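Local coordinates for uncharacterized protein Y57A10A.28 (Caenorhabditis elegans, PDB 5EIK) that forms homotrimeric channels that carry potassium across intracellular membranes, binds phosphatidylinositol 4,5-bisphosphate and may supply counter-ions during calcium release, at residues 55-67 with 95-107. Numbering follows the deposited sequence.
With DMU (decyl-beta-D-maltopyranoside), chain M; DMU (decyl-beta-D-maltopyranoside), chain J.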
loop_
_atom_site.group_PDB
_atom_site.type_symbol
_atom_site.label_atom_id
_atom_site.label_comp_id
_atom_site.label_asym_id
_atom_site.label_seq_id
_atom_site.Cartn_x
_atom_site.Cartn_y
_atom_site.Cartn_z
ATOM N N SER A 55 20.720 -14.835 3.664
ATOM C CA SER A 55 21.174 -13.631 4.339
ATOM C C SER A 55 22.588 -13.224 3.936
ATOM O O SER A 55 22.929 -12.036 3.934
ATOM C CB SER A 55 21.107 -13.829 5.855
ATOM O OG SER A 55 21.993 -14.855 6.271
ATOM N N ARG A 56 23.419 -14.201 3.598
ATOM C CA ARG A 56 24.784 -13.882 3.212
ATOM C C ARG A 56 24.881 -13.417 1.760
ATOM O O ARG A 56 25.821 -12.717 1.385
ATOM C CB ARG A 56 25.694 -15.082 3.493
ATOM C CG ARG A 56 25.884 -15.306 4.991
ATOM C CD ARG A 56 26.734 -16.523 5.315
ATOM N NE ARG A 56 26.911 -16.697 6.757
ATOM C CZ ARG A 56 27.624 -15.886 7.536
ATOM N NH1 ARG A 56 28.242 -14.829 7.022
ATOM N NH2 ARG A 56 27.716 -16.131 8.837
ATOM N N LYS A 57 23.886 -13.781 0.955
ATOM C CA LYS A 57 23.856 -13.378 -0.447
ATOM C C LYS A 57 23.091 -12.072 -0.649
ATOM O O LYS A 57 23.400 -11.311 -1.562
ATOM C CB LYS A 57 23.228 -14.478 -1.306
ATOM C CG LYS A 57 24.088 -15.722 -1.431
ATOM C CD LYS A 57 23.394 -16.807 -2.235
ATOM C CE LYS A 57 24.253 -18.065 -2.334
ATOM N NZ LYS A 57 24.564 -18.669 -1.000
ATOM N N HIS A 58 22.097 -11.813 0.198
ATOM C CA HIS A 58 21.306 -10.587 0.088
ATOM C C HIS A 58 21.168 -9.892 1.441
ATOM O O HIS A 58 20.073 -9.762 1.985
ATOM C CB HIS A 58 19.917 -10.903 -0.463
ATOM C CG HIS A 58 19.935 -11.787 -1.667
ATOM N ND1 HIS A 58 20.060 -13.158 -1.581
ATOM C CD2 HIS A 58 19.858 -11.500 -2.987
ATOM C CE1 HIS A 58 20.058 -13.675 -2.795
ATOM N NE2 HIS A 58 19.937 -12.690 -3.668
ATOM N N PRO A 59 22.283 -9.412 1.988
ATOM C CA PRO A 59 22.291 -8.734 3.286
ATOM C C PRO A 59 21.432 -7.479 3.371
ATOM O O PRO A 59 20.762 -7.257 4.377
ATOM C CB PRO A 59 23.777 -8.455 3.512
ATOM C CG PRO A 59 24.284 -8.245 2.115
ATOM C CD PRO A 59 23.618 -9.372 1.367
ATOM N N PHE A 60 21.450 -6.660 2.326
ATOM C CA PHE A 60 20.658 -5.440 2.330
ATOM C C PHE A 60 19.176 -5.787 2.408
ATOM O O PHE A 60 18.421 -5.184 3.178
ATOM C CB PHE A 60 20.937 -4.611 1.077
ATOM C CG PHE A 60 22.360 -4.141 0.966
ATOM C CD1 PHE A 60 22.962 -3.457 2.014
ATOM C CD2 PHE A 60 23.096 -4.364 -0.195
ATOM C CE1 PHE A 60 24.274 -2.999 1.914
ATOM C CE2 PHE A 60 24.413 -3.908 -0.303
ATOM C CZ PHE A 60 25.001 -3.223 0.756
ATOM N N SER A 61 18.763 -6.766 1.613
ATOM C CA SER A 61 17.369 -7.190 1.603
ATOM C C SER A 61 17.001 -7.789 2.959
ATOM O O SER A 61 15.936 -7.500 3.510
ATOM C CB SER A 61 17.142 -8.218 0.488
ATOM O OG SER A 61 15.797 -8.680 0.471
ATOM N N CYS A 62 17.888 -8.624 3.494
ATOM C CA CYS A 62 17.655 -9.253 4.781
ATOM C C CYS A 62 17.548 -8.169 5.861
ATOM O O CYS A 62 16.622 -8.181 6.673
ATOM C CB CYS A 62 18.799 -10.218 5.112
ATOM S SG CYS A 62 18.545 -11.167 6.640
ATOM N N TRP A 63 18.490 -7.233 5.866
ATOM C CA TRP A 63 18.452 -6.161 6.847
ATOM C C TRP A 63 17.125 -5.408 6.758
ATOM O O TRP A 63 16.499 -5.119 7.777
ATOM C CB TRP A 63 19.597 -5.177 6.616
ATOM C CG TRP A 63 19.481 -3.929 7.430
ATOM C CD1 TRP A 63 19.813 -3.773 8.746
ATOM C CD2 TRP A 63 18.940 -2.670 7.000
ATOM N NE1 TRP A 63 19.509 -2.498 9.164
ATOM C CE2 TRP A 63 18.973 -1.800 8.115
ATOM C CE3 TRP A 63 18.426 -2.192 5.783
ATOM C CZ2 TRP A 63 18.512 -0.476 8.054
ATOM C CZ3 TRP A 63 17.962 -0.867 5.715
ATOM C CH2 TRP A 63 18.010 -0.028 6.849
ATOM N N LEU A 64 16.703 -5.102 5.534
ATOM C CA LEU A 64 15.467 -4.373 5.299
ATOM C C LEU A 64 14.249 -5.137 5.807
ATOM O O LEU A 64 13.377 -4.568 6.456
ATOM C CB LEU A 64 15.293 -4.080 3.806
ATOM C CG LEU A 64 14.006 -3.321 3.476
ATOM C CD1 LEU A 64 14.031 -1.977 4.171
ATOM C CD2 LEU A 64 13.866 -3.146 1.983
ATOM N N SER A 65 14.190 -6.427 5.503
ATOM C CA SER A 65 13.083 -7.247 5.957
ATOM C C SER A 65 12.947 -7.170 7.476
ATOM O O SER A 65 11.839 -7.115 8.002
ATOM C CB SER A 65 13.294 -8.701 5.538
ATOM O OG SER A 65 13.380 -8.810 4.132
ATOM N N CYS A 66 14.069 -7.154 8.184
ATOM C CA CYS A 66 14.013 -7.097 9.635
ATOM C C CYS A 66 13.668 -5.715 10.178
ATOM O O CYS A 66 12.959 -5.596 11.176
ATOM C CB CYS A 66 15.337 -7.593 10.231
ATOM S SG CYS A 66 15.535 -9.389 10.102
ATOM N N MET A 67 14.157 -4.665 9.533
ATOM C CA MET A 67 13.844 -3.331 10.008
ATOM C C MET A 67 12.347 -3.060 9.814
ATOM O O MET A 67 11.692 -2.489 10.691
ATOM C CB MET A 67 14.669 -2.283 9.257
ATOM C CG MET A 67 16.158 -2.340 9.545
ATOM S SD MET A 67 16.605 -2.144 11.310
ATOM C CE MET A 67 16.700 -3.883 11.848
ATOM N N ILE A 95 17.219 2.549 15.328
ATOM C CA ILE A 95 17.646 1.880 14.107
ATOM C C ILE A 95 19.004 1.228 14.288
ATOM O O ILE A 95 19.248 0.132 13.773
ATOM C CB ILE A 95 17.706 2.862 12.926
ATOM C CG1 ILE A 95 16.337 3.502 12.730
ATOM C CG2 ILE A 95 18.123 2.141 11.660
ATOM C CD1 ILE A 95 15.216 2.498 12.572
ATOM N N LEU A 96 19.892 1.889 15.022
ATOM C CA LEU A 96 21.211 1.314 15.248
ATOM C C LEU A 96 21.089 0.044 16.080
ATOM O O LEU A 96 21.626 -0.998 15.706
ATOM C CB LEU A 96 22.135 2.293 15.962
ATOM C CG LEU A 96 23.519 1.685 16.205
ATOM C CD1 LEU A 96 24.178 1.304 14.887
ATOM C CD2 LEU A 96 24.372 2.670 16.924
ATOM N N LEU A 97 20.365 0.125 17.197
ATOM C CA LEU A 97 20.184 -1.036 18.064
ATOM C C LEU A 97 19.525 -2.173 17.278
ATOM O O LEU A 97 19.902 -3.338 17.417
ATOM C CB LEU A 97 19.331 -0.674 19.292
ATOM C CG LEU A 97 19.017 -1.805 20.292
ATOM C CD1 LEU A 97 20.292 -2.410 20.845
ATOM C CD2 LEU A 97 18.167 -1.278 21.431
ATOM N N GLY A 98 18.547 -1.824 16.445
ATOM C CA GLY A 98 17.862 -2.821 15.647
ATOM C C GLY A 98 18.776 -3.485 14.633
ATOM O O GLY A 98 18.718 -4.698 14.419
ATOM N N SER A 99 19.625 -2.693 13.997
ATOM C CA SER A 99 20.557 -3.239 13.017
ATOM C C SER A 99 21.605 -4.134 13.692
ATOM O O SER A 99 22.017 -5.162 13.135
ATOM C CB SER A 99 21.250 -2.104 12.273
ATOM O OG SER A 99 20.290 -1.212 11.751
ATOM N N ILE A 100 22.029 -3.749 14.890
ATOM C CA ILE A 100 23.020 -4.538 15.617
ATOM C C ILE A 100 22.433 -5.892 16.000
ATOM O O ILE A 100 23.073 -6.932 15.820
ATOM C CB ILE A 100 23.505 -3.799 16.864
ATOM C CG1 ILE A 100 24.373 -2.611 16.439
ATOM C CG2 ILE A 100 24.299 -4.739 17.764
ATOM C CD1 ILE A 100 24.767 -1.700 17.589
ATOM N N VAL A 101 21.209 -5.882 16.510
ATOM C CA VAL A 101 20.550 -7.125 16.878
ATOM C C VAL A 101 20.426 -8.003 15.635
ATOM O O VAL A 101 20.745 -9.192 15.672
ATOM C CB VAL A 101 19.143 -6.875 17.477
ATOM C CG1 VAL A 101 18.342 -8.172 17.508
ATOM C CG2 VAL A 101 19.273 -6.305 18.887
ATOM N N TRP A 102 19.964 -7.411 14.534
ATOM C CA TRP A 102 19.808 -8.141 13.278
ATOM C C TRP A 102 21.143 -8.752 12.846
ATOM O O TRP A 102 21.202 -9.910 12.430
ATOM C CB TRP A 102 19.289 -7.216 12.169
ATOM C CG TRP A 102 19.562 -7.746 10.794
ATOM C CD1 TRP A 102 18.876 -8.739 10.140
ATOM C CD2 TRP A 102 20.658 -7.390 9.948
ATOM N NE1 TRP A 102 19.485 -9.026 8.939
ATOM C CE2 TRP A 102 20.580 -8.216 8.792
ATOM C CE3 TRP A 102 21.702 -6.459 10.050
ATOM C CZ2 TRP A 102 21.507 -8.135 7.747
ATOM C CZ3 TRP A 102 22.629 -6.377 9.006
ATOM C CH2 TRP A 102 22.522 -7.212 7.871
ATOM N N TYR A 103 22.212 -7.969 12.936
ATOM C CA TYR A 103 23.533 -8.462 12.567
ATOM C C TYR A 103 23.928 -9.654 13.433
ATOM O O TYR A 103 24.440 -10.661 12.930
ATOM C CB TYR A 103 24.590 -7.377 12.728
ATOM C CG TYR A 103 25.969 -7.876 12.379
ATOM C CD1 TYR A 103 26.361 -8.025 11.053
ATOM C CD2 TYR A 103 26.860 -8.268 13.375
ATOM C CE1 TYR A 103 27.601 -8.555 10.725
ATOM C CE2 TYR A 103 28.102 -8.799 13.059
ATOM C CZ TYR A 103 28.467 -8.939 11.734
ATOM O OH TYR A 103 29.703 -9.448 11.410
ATOM N N LEU A 104 23.688 -9.531 14.734
ATOM C CA LEU A 104 24.017 -10.595 15.664
ATOM C C LEU A 104 23.163 -11.846 15.461
ATOM O O LEU A 104 23.666 -12.962 15.547
ATOM C CB LEU A 104 23.866 -10.101 17.105
ATOM C CG LEU A 104 24.823 -8.998 17.564
ATOM C CD1 LEU A 104 24.513 -8.620 18.998
ATOM C CD2 LEU A 104 26.258 -9.486 17.462
ATOM N N VAL A 105 21.874 -11.668 15.187
ATOM C CA VAL A 105 20.998 -12.816 14.994
ATOM C C VAL A 105 21.347 -13.622 13.746
ATOM O O VAL A 105 21.293 -14.851 13.754
ATOM C CB VAL A 105 19.515 -12.375 14.938
ATOM C CG1 VAL A 105 18.644 -13.515 14.467
ATOM C CG2 VAL A 105 19.056 -11.931 16.323
ATOM N N PHE A 106 21.724 -12.940 12.674
ATOM C CA PHE A 106 22.064 -13.643 11.446
ATOM C C PHE A 106 23.537 -13.986 11.266
ATOM O O PHE A 106 23.858 -14.973 10.613
ATOM C CB PHE A 106 21.602 -12.841 10.215
ATOM C CG PHE A 106 20.131 -12.928 9.948
ATOM C CD1 PHE A 106 19.232 -12.087 10.601
ATOM C CD2 PHE A 106 19.638 -13.863 9.045
ATOM C CE1 PHE A 106 17.865 -12.174 10.355
ATOM C CE2 PHE A 106 18.274 -13.960 8.792
ATOM C CZ PHE A 106 17.385 -13.113 9.450
ATOM N N TYR A 107 24.440 -13.198 11.842
ATOM C CA TYR A 107 25.861 -13.461 11.617
ATOM C C TYR A 107 26.806 -13.741 12.787
ATOM O O TYR A 107 28.004 -13.894 12.561
ATOM C CB TYR A 107 26.437 -12.315 10.790
ATOM C CG TYR A 107 25.592 -11.964 9.592
ATOM C CD1 TYR A 107 25.401 -12.873 8.553
ATOM C CD2 TYR A 107 24.977 -10.718 9.498
ATOM C CE1 TYR A 107 24.617 -12.547 7.450
ATOM C CE2 TYR A 107 24.194 -10.382 8.402
ATOM C CZ TYR A 107 24.015 -11.300 7.380
ATOM O OH TYR A 107 23.222 -10.971 6.303
HETATM C C1 DMU M . 17.947 -7.078 -3.339
HETATM C C2 DMU M . 17.530 -8.040 -4.472
HETATM C C3 DMU M . 16.530 -9.110 -3.924
HETATM C C4 DMU M . 15.383 -8.416 -3.139
HETATM O O5 DMU M . 15.886 -7.502 -2.120
HETATM C C6 DMU M . 16.699 -6.446 -2.690
HETATM O O7 DMU M . 15.927 -9.876 -5.013
HETATM O O16 DMU M . 17.117 -5.549 -1.643
HETATM C C18 DMU M . 16.262 -4.392 -1.677
HETATM C C19 DMU M . 16.514 -3.527 -0.432
HETATM C C22 DMU M . 17.848 -2.792 -0.555
HETATM C C25 DMU M . 18.336 -2.379 0.834
HETATM C C28 DMU M . 18.320 -0.840 0.968
HETATM C C31 DMU M . 19.643 -0.304 1.555
HETATM C C34 DMU M . 20.069 -1.070 2.826
HETATM C C37 DMU M . 21.506 -0.665 3.196
HETATM C C40 DMU M . 21.482 0.671 3.966
HETATM C C43 DMU M . 22.750 0.807 4.810
HETATM O O49 DMU M . 18.798 -6.042 -3.877
HETATM O O55 DMU M . 18.718 -8.698 -4.946
HETATM C C57 DMU M . 14.519 -9.491 -2.470
HETATM O O61 DMU M . 13.246 -8.935 -2.156
HETATM C C5 DMU M . 16.218 -11.633 -6.589
HETATM C C7 DMU M . 14.765 -12.135 -6.512
HETATM C C8 DMU M . 14.600 -13.036 -5.331
HETATM C C9 DMU M . 15.131 -12.443 -4.050
HETATM O O1 DMU M . 16.489 -11.935 -4.158
HETATM C C10 DMU M . 16.674 -10.981 -5.297
HETATM O O2 DMU M . 13.312 -13.455 -5.290
HETATM O O3 DMU M . 16.391 -10.690 -7.600
HETATM O O4 DMU M . 14.412 -12.747 -7.772
HETATM C C11 DMU M . 14.960 -13.398 -2.935
HETATM O O6 DMU M . 15.320 -12.834 -1.658
HETATM C C1 DMU J . 28.381 6.041 17.658
HETATM C C2 DMU J . 28.202 4.933 18.710
HETATM C C3 DMU J . 26.853 5.093 19.450
HETATM C C4 DMU J . 25.684 5.267 18.431
HETATM O O5 DMU J . 25.927 6.381 17.540
HETATM C C6 DMU J . 27.109 6.103 16.738
HETATM O O7 DMU J . 26.654 3.952 20.233
HETATM O O16 DMU J . 27.233 7.154 15.737
HETATM C C18 DMU J . 27.992 6.702 14.568
HETATM C C19 DMU J . 27.664 5.252 14.162
HETATM C C22 DMU J . 27.421 5.182 12.668
HETATM C C25 DMU J . 27.370 3.716 12.259
HETATM C C28 DMU J . 27.450 3.611 10.742
HETATM C C31 DMU J . 27.926 2.212 10.384
HETATM C C34 DMU J . 26.791 1.471 9.680
HETATM C C37 DMU J . 27.360 0.259 8.952
HETATM C C40 DMU J . 26.490 -0.048 7.736
HETATM C C43 DMU J . 27.377 -0.104 6.491
HETATM O O49 DMU J . 29.566 5.727 16.891
HETATM O O55 DMU J . 29.270 5.035 19.673
HETATM C C57 DMU J . 24.339 5.496 19.160
HETATM O O61 DMU J . 23.269 5.267 18.224
HETATM C C5 DMU J . 26.786 2.964 22.511
HETATM C C7 DMU J . 25.309 2.561 22.491
HETATM C C8 DMU J . 24.397 3.806 22.918
HETATM C C9 DMU J . 24.693 4.962 22.049
HETATM O O1 DMU J . 26.078 5.258 21.933
HETATM C C10 DMU J . 26.946 4.204 21.562
HETATM O O2 DMU J . 23.144 3.396 22.773
HETATM O O3 DMU J . 27.555 1.925 21.963
HETATM O O4 DMU J . 25.022 1.496 23.354
HETATM C C11 DMU J . 23.903 6.189 22.533
HETATM O O6 DMU J . 24.096 7.265 21.646
#
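Transmembrane helices 2 and 3 of the TRIC channel cross here, W63 and W102 meeting edge to face; the axes of 59-67 and 95-107 approach to 10.1 Å, their N-to-C directions 123° apart. The ring planes stand 79° apart, W63 CD1 reaching W102 CE3 at 3.5 Å, while W63 CB lies over the W102 six-membered ring, a CH-pi contact. W102 is a knob among C62, W63, C66 and M67. With CG anti to the backbone N (chi1 160°), its indole enters this hole and sends NE1 to C62 SG at 3.3 Å, nearly straight and in the ring plane. The same sulfur sits over the centre of the F106 ring, 3.6 Å from its centroid. Were W102 an alanine, C62 SG would probably lose its N-H donor and the W63 edge the face it packs on. W63 NE1 donates in plane to S99 OG (3.0 Å), which in turn donates to I95 O (2.6 Å), fixing the hydroxyl's direction. Toward the presumed cytoplasmic end, Y107 OH donates to S55 O (2.6 Å) from above the carbonyl plane, tying helix 92-107 to the preceding short helix 51-57. Helix 30-47 backs C66 through C40 and V43, and L154 of the second subunit packs on W63 and I95.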